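Local coordinates for N5-Carboxyaminoimidazole ribonucleotide synthetase (PDB 3ORQ), which catalyses the ATP-dependent conversion of 5-aminoimidazole ribonucleotide and bicarbonate to N5-carboxyaminoimidazole ribonucleotide in purine biosynthesis, at residues P147-T152 against E186-I191. Residues are numbered along the deposited sequence; the frame is centred on the assembly and turned at random.
Sequences PFIVKT and EKYLNI. With ADP (adenosine-5'-diphosphate), chain D.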
ATOM      1  N   PRO A 147      37.944 -19.440 -15.209  1.00 44.11           N
ATOM      2  CA  PRO A 147      37.432 -18.104 -15.539  1.00 43.59           C
ATOM      3  C   PRO A 147      37.459 -17.158 -14.344  1.00 42.33           C
ATOM      4  O   PRO A 147      37.616 -17.605 -13.209  1.00 41.49           O
ATOM      5  CB  PRO A 147      35.978 -18.371 -15.965  1.00 43.63           C
ATOM      6  CG  PRO A 147      35.728 -19.862 -15.737  1.00 43.85           C
ATOM      7  CD  PRO A 147      36.849 -20.375 -14.900  1.00 43.87           C
ATOM      8  N   PHE A 148      37.346 -15.858 -14.624  1.00 41.05           N
ATOM      9  CA  PHE A 148      37.210 -14.809 -13.604  1.00 38.70           C
ATOM     10  C   PHE A 148      36.583 -13.537 -14.196  1.00 37.06           C
ATOM     11  O   PHE A 148      36.546 -13.346 -15.416  1.00 35.24           O
ATOM     12  CB  PHE A 148      38.547 -14.492 -12.910  1.00 39.48           C
ATOM     13  CG  PHE A 148      39.519 -13.719 -13.762  1.00 41.43           C
ATOM     14  CD1 PHE A 148      40.330 -14.375 -14.694  1.00 41.20           C
ATOM     15  CD2 PHE A 148      39.648 -12.338 -13.615  1.00 41.75           C
ATOM     16  CE1 PHE A 148      41.229 -13.665 -15.481  1.00 40.68           C
ATOM     17  CE2 PHE A 148      40.552 -11.615 -14.399  1.00 40.09           C
ATOM     18  CZ  PHE A 148      41.346 -12.288 -15.331  1.00 42.30           C
ATOM     19  N   ILE A 149      36.083 -12.673 -13.320  1.00 35.40           N
ATOM     20  CA  ILE A 149      35.348 -11.501 -13.774  1.00 34.67           C
ATOM     21  C   ILE A 149      35.857 -10.219 -13.131  1.00 34.20           C
ATOM     22  O   ILE A 149      36.075 -10.174 -11.933  1.00 34.53           O
ATOM     23  CB  ILE A 149      33.811 -11.694 -13.574  1.00 31.90           C
ATOM     24  CG1 ILE A 149      33.042 -10.433 -13.961  1.00 30.05           C
ATOM     25  CG2 ILE A 149      33.516 -12.109 -12.158  1.00 32.79           C
ATOM     26  CD1 ILE A 149      31.608 -10.728 -14.409  1.00 32.76           C
ATOM     27  N   VAL A 150      36.054  -9.193 -13.951  1.00 34.76           N
ATOM     28  CA  VAL A 150      36.491  -7.862 -13.495  1.00 34.83           C
ATOM     29  C   VAL A 150      35.296  -6.886 -13.359  1.00 35.37           C
ATOM     30  O   VAL A 150      34.514  -6.742 -14.293  1.00 35.12           O
ATOM     31  CB  VAL A 150      37.533  -7.285 -14.466  1.00 34.48           C
ATOM     32  CG1 VAL A 150      38.121  -6.020 -13.916  1.00 33.14           C
ATOM     33  CG2 VAL A 150      38.634  -8.308 -14.702  1.00 34.14           C
ATOM     34  N   LYS A 151      35.147  -6.265 -12.182  1.00 35.29           N
ATOM     35  CA  LYS A 151      34.079  -5.283 -11.918  1.00 34.30           C
ATOM     36  C   LYS A 151      34.668  -3.937 -11.522  1.00 35.12           C
ATOM     37  O   LYS A 151      35.644  -3.894 -10.769  1.00 35.90           O
ATOM     38  CB  LYS A 151      33.117  -5.756 -10.807  1.00 31.29           C
ATOM     39  CG  LYS A 151      32.575  -7.167 -10.975  1.00 29.32           C
ATOM     40  CD  LYS A 151      31.811  -7.656  -9.731  1.00 26.03           C
ATOM     41  CE  LYS A 151      31.299  -9.066  -9.937  1.00 24.14           C
ATOM     42  NZ  LYS A 151      30.603  -9.601  -8.714  1.00 25.38           N
ATOM     43  N   THR A 152      34.077  -2.845 -12.018  1.00 35.81           N
ATOM     44  CA  THR A 152      34.412  -1.514 -11.503  1.00 37.41           C
ATOM     45  C   THR A 152      34.060  -1.499 -10.027  1.00 38.74           C
ATOM     46  O   THR A 152      33.103  -2.155  -9.592  1.00 38.30           O
ATOM     47  CB  THR A 152      33.731  -0.315 -12.281  1.00 39.03           C
ATOM     48  OG1 THR A 152      32.379  -0.111 -11.858  1.00 37.72           O
ATOM     49  CG2 THR A 152      33.741  -0.548 -13.769  1.00 39.20           C
ATOM     50  N   GLU A 186      37.428 -11.369  -9.289  1.00 35.36           N
ATOM     51  CA  GLU A 186      36.953 -12.442  -8.413  1.00 35.38           C
ATOM     52  C   GLU A 186      36.665 -13.677  -9.275  1.00 36.00           C
ATOM     53  O   GLU A 186      36.352 -13.550 -10.462  1.00 36.28           O
ATOM     54  CB  GLU A 186      35.683 -12.006  -7.649  1.00 35.62           C
ATOM     55  CG  GLU A 186      34.567 -11.530  -8.562  1.00 37.95           C
ATOM     56  CD  GLU A 186      33.242 -11.299  -7.867  1.00 39.56           C
ATOM     57  OE1 GLU A 186      32.978 -10.111  -7.533  1.00 38.96           O
ATOM     58  OE2 GLU A 186      32.461 -12.290  -7.674  1.00 38.18           O
ATOM     59  N   LYS A 187      36.780 -14.864  -8.692  1.00 36.18           N
ATOM     60  CA  LYS A 187      36.500 -16.102  -9.429  1.00 37.55           C
ATOM     61  C   LYS A 187      35.100 -16.104 -10.085  1.00 37.56           C
ATOM     62  O   LYS A 187      34.070 -15.795  -9.429  1.00 34.21           O
ATOM     63  CB  LYS A 187      36.614 -17.316  -8.491  1.00 38.53           C
ATOM     64  CG  LYS A 187      38.032 -17.865  -8.260  1.00 41.70           C
ATOM     65  CD  LYS A 187      37.999 -19.061  -7.286  1.00 45.69           C
ATOM     66  CE  LYS A 187      39.383 -19.740  -7.112  1.00 46.38           C
ATOM     67  NZ  LYS A 187      39.743 -20.617  -8.253  1.00 48.56           N
ATOM     68  N   TYR A 188      35.049 -16.486 -11.366  1.00 37.58           N
ATOM     69  CA  TYR A 188      33.745 -16.748 -11.991  1.00 36.30           C
ATOM     70  C   TYR A 188      33.305 -18.182 -11.657  1.00 35.12           C
ATOM     71  O   TYR A 188      33.935 -19.169 -12.096  1.00 33.87           O
ATOM     72  CB  TYR A 188      33.764 -16.498 -13.492  1.00 37.12           C
ATOM     73  CG  TYR A 188      32.388 -16.483 -14.121  1.00 39.80           C
ATOM     74  CD1 TYR A 188      31.567 -15.344 -14.027  1.00 41.01           C
ATOM     75  CD2 TYR A 188      31.908 -17.599 -14.828  1.00 41.94           C
ATOM     76  CE1 TYR A 188      30.287 -15.319 -14.609  1.00 42.26           C
ATOM     77  CE2 TYR A 188      30.635 -17.588 -15.416  1.00 43.61           C
ATOM     78  CZ  TYR A 188      29.830 -16.442 -15.303  1.00 43.34           C
ATOM     79  OH  TYR A 188      28.579 -16.413 -15.882  1.00 42.56           O
ATOM     80  N   LEU A 189      32.249 -18.262 -10.843  1.00 32.08           N
ATOM     81  CA  LEU A 189      31.732 -19.503 -10.313  1.00 31.15           C
ATOM     82  C   LEU A 189      30.736 -20.150 -11.234  1.00 30.31           C
ATOM     83  O   LEU A 189      30.145 -19.491 -12.077  1.00 30.96           O
ATOM     84  CB  LEU A 189      31.022 -19.253  -8.982  1.00 30.60           C
ATOM     85  CG  LEU A 189      31.810 -18.684  -7.800  1.00 30.94           C
ATOM     86  CD1 LEU A 189      30.881 -18.486  -6.599  1.00 31.91           C
ATOM     87  CD2 LEU A 189      32.949 -19.574  -7.451  1.00 29.64           C
ATOM     88  N   ASN A 190      30.545 -21.450 -11.048  1.00 30.33           N
ATOM     89  CA  ASN A 190      29.464 -22.173 -11.691  1.00 31.62           C
ATOM     90  C   ASN A 190      28.248 -22.194 -10.757  1.00 30.67           C
ATOM     91  O   ASN A 190      28.087 -23.112  -9.943  1.00 29.95           O
ATOM     92  CB  ASN A 190      29.909 -23.597 -12.054  1.00 34.78           C
ATOM     93  CG  ASN A 190      28.872 -24.345 -12.890  1.00 37.32           C
ATOM     94  OD1 ASN A 190      28.833 -25.577 -12.883  1.00 40.53           O
ATOM     95  ND2 ASN A 190      28.030 -23.601 -13.614  1.00 36.88           N
ATOM     96  N   ILE A 191      27.407 -21.169 -10.881  1.00 30.74           N
ATOM     97  CA  ILE A 191      26.279 -20.929  -9.964  1.00 29.55           C
ATOM     98  C   ILE A 191      25.002 -21.650 -10.390  1.00 28.24           C
ATOM     99  O   ILE A 191      24.592 -21.529 -11.541  1.00 27.56           O
ATOM    100  CB  ILE A 191      25.978 -19.445  -9.909  1.00 30.18           C
ATOM    101  CG1 ILE A 191      27.189 -18.705  -9.353  1.00 33.41           C
ATOM    102  CG2 ILE A 191      24.688 -19.165  -9.076  1.00 29.16           C
ATOM    103  CD1 ILE A 191      26.948 -17.220  -9.223  1.00 37.52           C
TER
HETATM  104  PB  ADP D 376      25.458  -5.629  -9.746  1.00 59.68           P
HETATM  105  O1B ADP D 376      25.981  -5.020  -8.471  1.00 61.31           O
HETATM  106  O2B ADP D 376      24.112  -6.298  -9.732  1.00 59.04           O
HETATM  107  O3B ADP D 376      25.639  -4.698 -10.914  1.00 68.35           O
HETATM  108  PA  ADP D 376      26.699  -8.138  -9.242  1.00 65.60           P
HETATM  109  O1A ADP D 376      28.126  -8.139  -8.754  1.00 65.52           O
HETATM  110  O2A ADP D 376      25.589  -8.291  -8.233  1.00 66.43           O
HETATM  111  O3A ADP D 376      26.466  -6.817 -10.146  1.00 69.90           O
HETATM  112  O5' ADP D 376      26.484  -9.274 -10.356  1.00 61.87           O
HETATM  113  C5' ADP D 376      25.319  -9.317 -11.161  1.00 59.69           C
HETATM  114  C4' ADP D 376      25.110 -10.743 -11.638  1.00 61.94           C
HETATM  115  O4' ADP D 376      26.260 -11.214 -12.388  1.00 62.13           O
HETATM  116  C3' ADP D 376      24.919 -11.735 -10.488  1.00 61.80           C
HETATM  117  O3' ADP D 376      23.565 -11.858 -10.040  1.00 63.69           O
HETATM  118  C2' ADP D 376      25.417 -13.035 -11.102  1.00 59.11           C
HETATM  119  O2' ADP D 376      24.355 -13.723 -11.737  1.00 54.48           O
HETATM  120  C1' ADP D 376      26.471 -12.609 -12.117  1.00 58.57           C
HETATM  121  N9  ADP D 376      27.753 -12.756 -11.394  1.00 55.95           N
HETATM  122  C8  ADP D 376      28.390 -11.768 -10.729  1.00 54.27           C
HETATM  123  N7  ADP D 376      29.520 -12.215 -10.129  1.00 53.00           N
HETATM  124  C5  ADP D 376      29.608 -13.533 -10.445  1.00 53.77           C
HETATM  125  C6  ADP D 376      30.580 -14.617 -10.149  1.00 52.32           C
HETATM  126  N6  ADP D 376      31.671 -14.343  -9.383  1.00 48.05           N
HETATM  127  N1  ADP D 376      30.307 -15.847 -10.645  1.00 52.71           N
HETATM  128  C2  ADP D 376      29.207 -16.105 -11.392  1.00 54.80           C
HETATM  129  N3  ADP D 376      28.278 -15.168 -11.704  1.00 55.38           N
HETATM  130  C4  ADP D 376      28.438 -13.890 -11.261  1.00 53.52           C
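K151 and E186 meet beside the adenine, at its N7 and N6 side and nearly in the plane of the base: NZ of K151 sits 2.7 Å from OE1 of E186 in a salt bridge, approaching from above the carboxylate plane. The lysine chain is extended beyond CG, which carries NZ on to the nucleotide, where it also donates to O1A of the alpha-phosphate (2.9 Å) and to N7 of the adenine. E186 divides its two oxygens: OE1 takes K151 and a second salt bridge from K115, while OE2 accepts a hydrogen bond from the adenine N6 at 2.8 Å. That amino group also donates to the carbonyl O of K187, and L189 N reaches adenine N1 at 3.1 Å, so N7, N6 and N1 are all engaged. Adenine C2 lies over one face of the Y188 ring, offset toward that ring's rim, and CG2 of I149 is at the edge of the same ring. On the opposite face of the base, CD1 of I191 comes within 3.3 Å of C2.

Behind this shell, I149 and E186 form an antiparallel hydrogen-bonded pair. I149 N donates to E186 O at 3.0 Å, and the return bond from E186 N to I149 O is 3.2 Å. Their side chains lie side by side, CG2 of I149 3.8 Å from CG of E186. Past the pair, CB of P147 packs on CB of Y188.

Adjacent antiparallel strands 148-152 and 183-187, with residues 188-191, thus line the adenine pocket of an ATP-grasp nucleotide site.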